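Local atomic coordinates of YkuI protein (Bacillus subtilis, PDB entry 2BAS), a protein that carries an EAL domain and probably acts as a phosphodiesterase specific for the second messenger cyclic di-GMP. Residues L29-N34 with Q69-F74. Sequence-based numbering, arbitrary orientation.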
ATOM      1  N   LEU A  29      -6.227  44.221   3.531  1.00 65.78           N
ATOM      2  CA  LEU A  29      -6.414  45.375   4.416  1.00 64.83           C
ATOM      3  C   LEU A  29      -7.835  45.442   4.994  1.00 64.22           C
ATOM      4  O   LEU A  29      -8.027  45.813   6.158  1.00 63.56           O
ATOM      5  CB  LEU A  29      -6.052  46.679   3.697  1.00 63.97           C
ATOM      6  CG  LEU A  29      -6.117  47.974   4.519  1.00 65.28           C
ATOM      7  CD1 LEU A  29      -5.162  47.922   5.719  1.00 65.00           C
ATOM      8  CD2 LEU A  29      -5.847  49.207   3.652  1.00 63.85           C
ATOM      9  N   ASP A  30      -8.822  45.075   4.180  1.00 63.39           N
ATOM     10  CA  ASP A  30     -10.213  45.021   4.630  1.00 63.27           C
ATOM     11  C   ASP A  30     -10.368  44.008   5.774  1.00 63.13           C
ATOM     12  O   ASP A  30     -11.145  44.234   6.702  1.00 63.75           O
ATOM     13  CB  ASP A  30     -11.161  44.684   3.469  1.00 63.43           C
ATOM     14  CG  ASP A  30     -11.125  45.722   2.340  1.00 63.69           C
ATOM     15  OD1 ASP A  30     -10.786  46.901   2.583  1.00 61.65           O
ATOM     16  OD2 ASP A  30     -11.455  45.352   1.193  1.00 66.39           O
ATOM     17  N   ILE A  31      -9.616  42.910   5.708  1.00 61.63           N
ATOM     18  CA  ILE A  31      -9.614  41.909   6.772  1.00 60.56           C
ATOM     19  C   ILE A  31      -8.868  42.390   8.031  1.00 60.47           C
ATOM     20  O   ILE A  31      -9.380  42.273   9.141  1.00 61.43           O
ATOM     21  CB  ILE A  31      -9.064  40.532   6.284  1.00 61.19           C
ATOM     22  CG1 ILE A  31      -9.951  39.970   5.166  1.00 60.17           C
ATOM     23  CG2 ILE A  31      -8.988  39.530   7.445  1.00 58.21           C
ATOM     24  CD1 ILE A  31      -9.341  38.829   4.372  1.00 59.15           C
ATOM     25  N   LEU A  32      -7.678  42.947   7.856  1.00 60.04           N
ATOM     26  CA  LEU A  32      -6.838  43.327   8.992  1.00 61.08           C
ATOM     27  C   LEU A  32      -7.375  44.445   9.881  1.00 62.04           C
ATOM     28  O   LEU A  32      -7.239  44.374  11.101  1.00 63.50           O
ATOM     29  CB  LEU A  32      -5.412  43.654   8.533  1.00 60.54           C
ATOM     30  CG  LEU A  32      -4.583  42.428   8.143  1.00 60.53           C
ATOM     31  CD1 LEU A  32      -3.299  42.852   7.438  1.00 63.07           C
ATOM     32  CD2 LEU A  32      -4.281  41.556   9.358  1.00 59.58           C
ATOM     33  N   THR A  33      -7.967  45.477   9.288  1.00 61.63           N
ATOM     34  CA  THR A  33      -8.527  46.549  10.100  1.00 61.61           C
ATOM     35  C   THR A  33      -9.904  46.184  10.672  1.00 61.94           C
ATOM     36  O   THR A  33     -10.352  46.786  11.650  1.00 62.48           O
ATOM     37  CB  THR A  33      -8.530  47.916   9.377  1.00 61.60           C
ATOM     38  OG1 THR A  33      -9.020  47.763   8.042  1.00 63.13           O
ATOM     39  CG2 THR A  33      -7.118  48.493   9.325  1.00 62.04           C
ATOM     40  N   ASN A  34     -10.560  45.189  10.082  1.00 60.90           N
ATOM     41  CA  ASN A  34     -11.818  44.671  10.631  1.00 61.35           C
ATOM     42  C   ASN A  34     -11.620  43.343  11.372  1.00 61.04           C
ATOM     43  O   ASN A  34     -12.511  42.485  11.399  1.00 61.44           O
ATOM     44  CB  ASN A  34     -12.881  44.525   9.536  1.00 61.30           C
ATOM     45  CG  ASN A  34     -13.351  45.855   9.006  1.00 60.60           C
ATOM     46  OD1 ASN A  34     -13.982  46.631   9.721  1.00 64.16           O
ATOM     47  ND2 ASN A  34     -13.053  46.126   7.742  1.00 58.79           N
ATOM     48  N   GLN A  69     -17.811  35.194   4.595  1.00 74.30           N
ATOM     49  CA  GLN A  69     -16.860  34.877   3.527  1.00 74.03           C
ATOM     50  C   GLN A  69     -15.635  34.096   4.032  1.00 73.39           C
ATOM     51  O   GLN A  69     -15.201  34.270   5.175  1.00 74.22           O
ATOM     52  CB  GLN A  69     -16.426  36.161   2.804  1.00 73.35           C
ATOM     53  CG  GLN A  69     -17.476  36.723   1.837  1.00 75.20           C
ATOM     54  CD  GLN A  69     -17.187  38.154   1.358  1.00 76.28           C
ATOM     55  OE1 GLN A  69     -16.751  39.014   2.129  1.00 76.23           O
ATOM     56  NE2 GLN A  69     -17.458  38.413   0.080  1.00 80.09           N
ATOM     57  N   SER A  70     -15.088  33.239   3.173  1.00 71.51           N
ATOM     58  CA  SER A  70     -13.901  32.450   3.506  1.00 71.08           C
ATOM     59  C   SER A  70     -12.651  33.292   3.690  1.00 69.40           C
ATOM     60  O   SER A  70     -12.444  34.272   2.977  1.00 69.05           O
ATOM     61  CB  SER A  70     -13.616  31.398   2.427  1.00 71.80           C
ATOM     62  OG  SER A  70     -14.109  30.120   2.789  1.00 74.84           O
ATOM     63  N   LEU A  71     -11.817  32.880   4.641  1.00 67.78           N
ATOM     64  CA  LEU A  71     -10.503  33.473   4.851  1.00 66.70           C
ATOM     65  C   LEU A  71      -9.404  32.669   4.127  1.00 68.28           C
ATOM     66  O   LEU A  71      -8.218  33.008   4.206  1.00 67.58           O
ATOM     67  CB  LEU A  71     -10.203  33.609   6.354  1.00 64.62           C
ATOM     68  CG  LEU A  71     -11.018  34.661   7.130  1.00 62.35           C
ATOM     69  CD1 LEU A  71     -10.809  34.574   8.636  1.00 52.11           C
ATOM     70  CD2 LEU A  71     -10.745  36.077   6.655  1.00 57.14           C
ATOM     71  N   GLY A  72      -9.814  31.608   3.424  1.00 68.91           N
ATOM     72  CA  GLY A  72      -8.904  30.758   2.649  1.00 68.67           C
ATOM     73  C   GLY A  72      -8.074  31.525   1.630  1.00 68.95           C
ATOM     74  O   GLY A  72      -6.841  31.433   1.635  1.00 68.91           O
ATOM     75  N   PRO A  73      -8.741  32.288   0.743  1.00 68.81           N
ATOM     76  CA  PRO A  73      -8.048  33.142  -0.234  1.00 68.68           C
ATOM     77  C   PRO A  73      -7.099  34.172   0.401  1.00 69.14           C
ATOM     78  O   PRO A  73      -6.467  34.960  -0.314  1.00 70.07           O
ATOM     79  CB  PRO A  73      -9.197  33.861  -0.950  1.00 68.10           C
ATOM     80  CG  PRO A  73     -10.386  32.987  -0.754  1.00 68.61           C
ATOM     81  CD  PRO A  73     -10.208  32.356   0.592  1.00 68.85           C
ATOM     82  N   PHE A  74      -7.004  34.157   1.729  1.00 68.34           N
ATOM     83  CA  PHE A  74      -6.161  35.086   2.483  1.00 66.86           C
ATOM     84  C   PHE A  74      -4.947  34.361   3.089  1.00 67.47           C
ATOM     85  O   PHE A  74      -3.815  34.849   2.994  1.00 67.73           O
ATOM     86  CB  PHE A  74      -7.015  35.799   3.542  1.00 66.42           C
ATOM     87  CG  PHE A  74      -6.231  36.523   4.591  1.00 64.79           C
ATOM     88  CD1 PHE A  74      -5.778  37.817   4.370  1.00 63.69           C
ATOM     89  CD2 PHE A  74      -5.970  35.921   5.815  1.00 63.97           C
ATOM     90  CE1 PHE A  74      -5.057  38.494   5.344  1.00 64.68           C
ATOM     91  CE2 PHE A  74      -5.248  36.592   6.799  1.00 66.56           C
ATOM     92  CZ  PHE A  74      -4.792  37.882   6.560  1.00 65.40           C
TER
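Within the EAL domain, the short helix 28-33 packs through Ile31 on Leu71 and Phe74, where strand 67-70, paired antiparallel with strand 53-64, gives way to the short helix 72-75. CD1 of Ile31 carries most of the contact. It lies 3.8 Å from CD2 of Leu71 and 3.7 Å from CD1 of the Phe74 ring, which it meets obliquely near the root, close to CB and CG as well. With CG1 anti to the carbonyl carbon (chi1 -62°) and the chain extended beyond it, the ethyl arm of Ile31 runs out to these two side chains, while its CG2 comes within 4.0 Å of Leu71 CD2. The Ile31 side chain lies alongside those of Leu71 and Phe74, pointing the opposite way, rather than meeting them end on. Ile62 of strand 53-64 touches both Ile31 and Leu71; from helix 82-100, Ile92 reaches Leu71 and Val88 reaches Phe74. On the helix itself, Leu29 O takes bonds from Thr33 N and, at 2.9 Å, from Thr33 OG1, which approach from opposite faces of the carbonyl plane. All three residues that touch are buried and meet through carbon atoms, so the two segments are joined by apolar, nondirectional contacts.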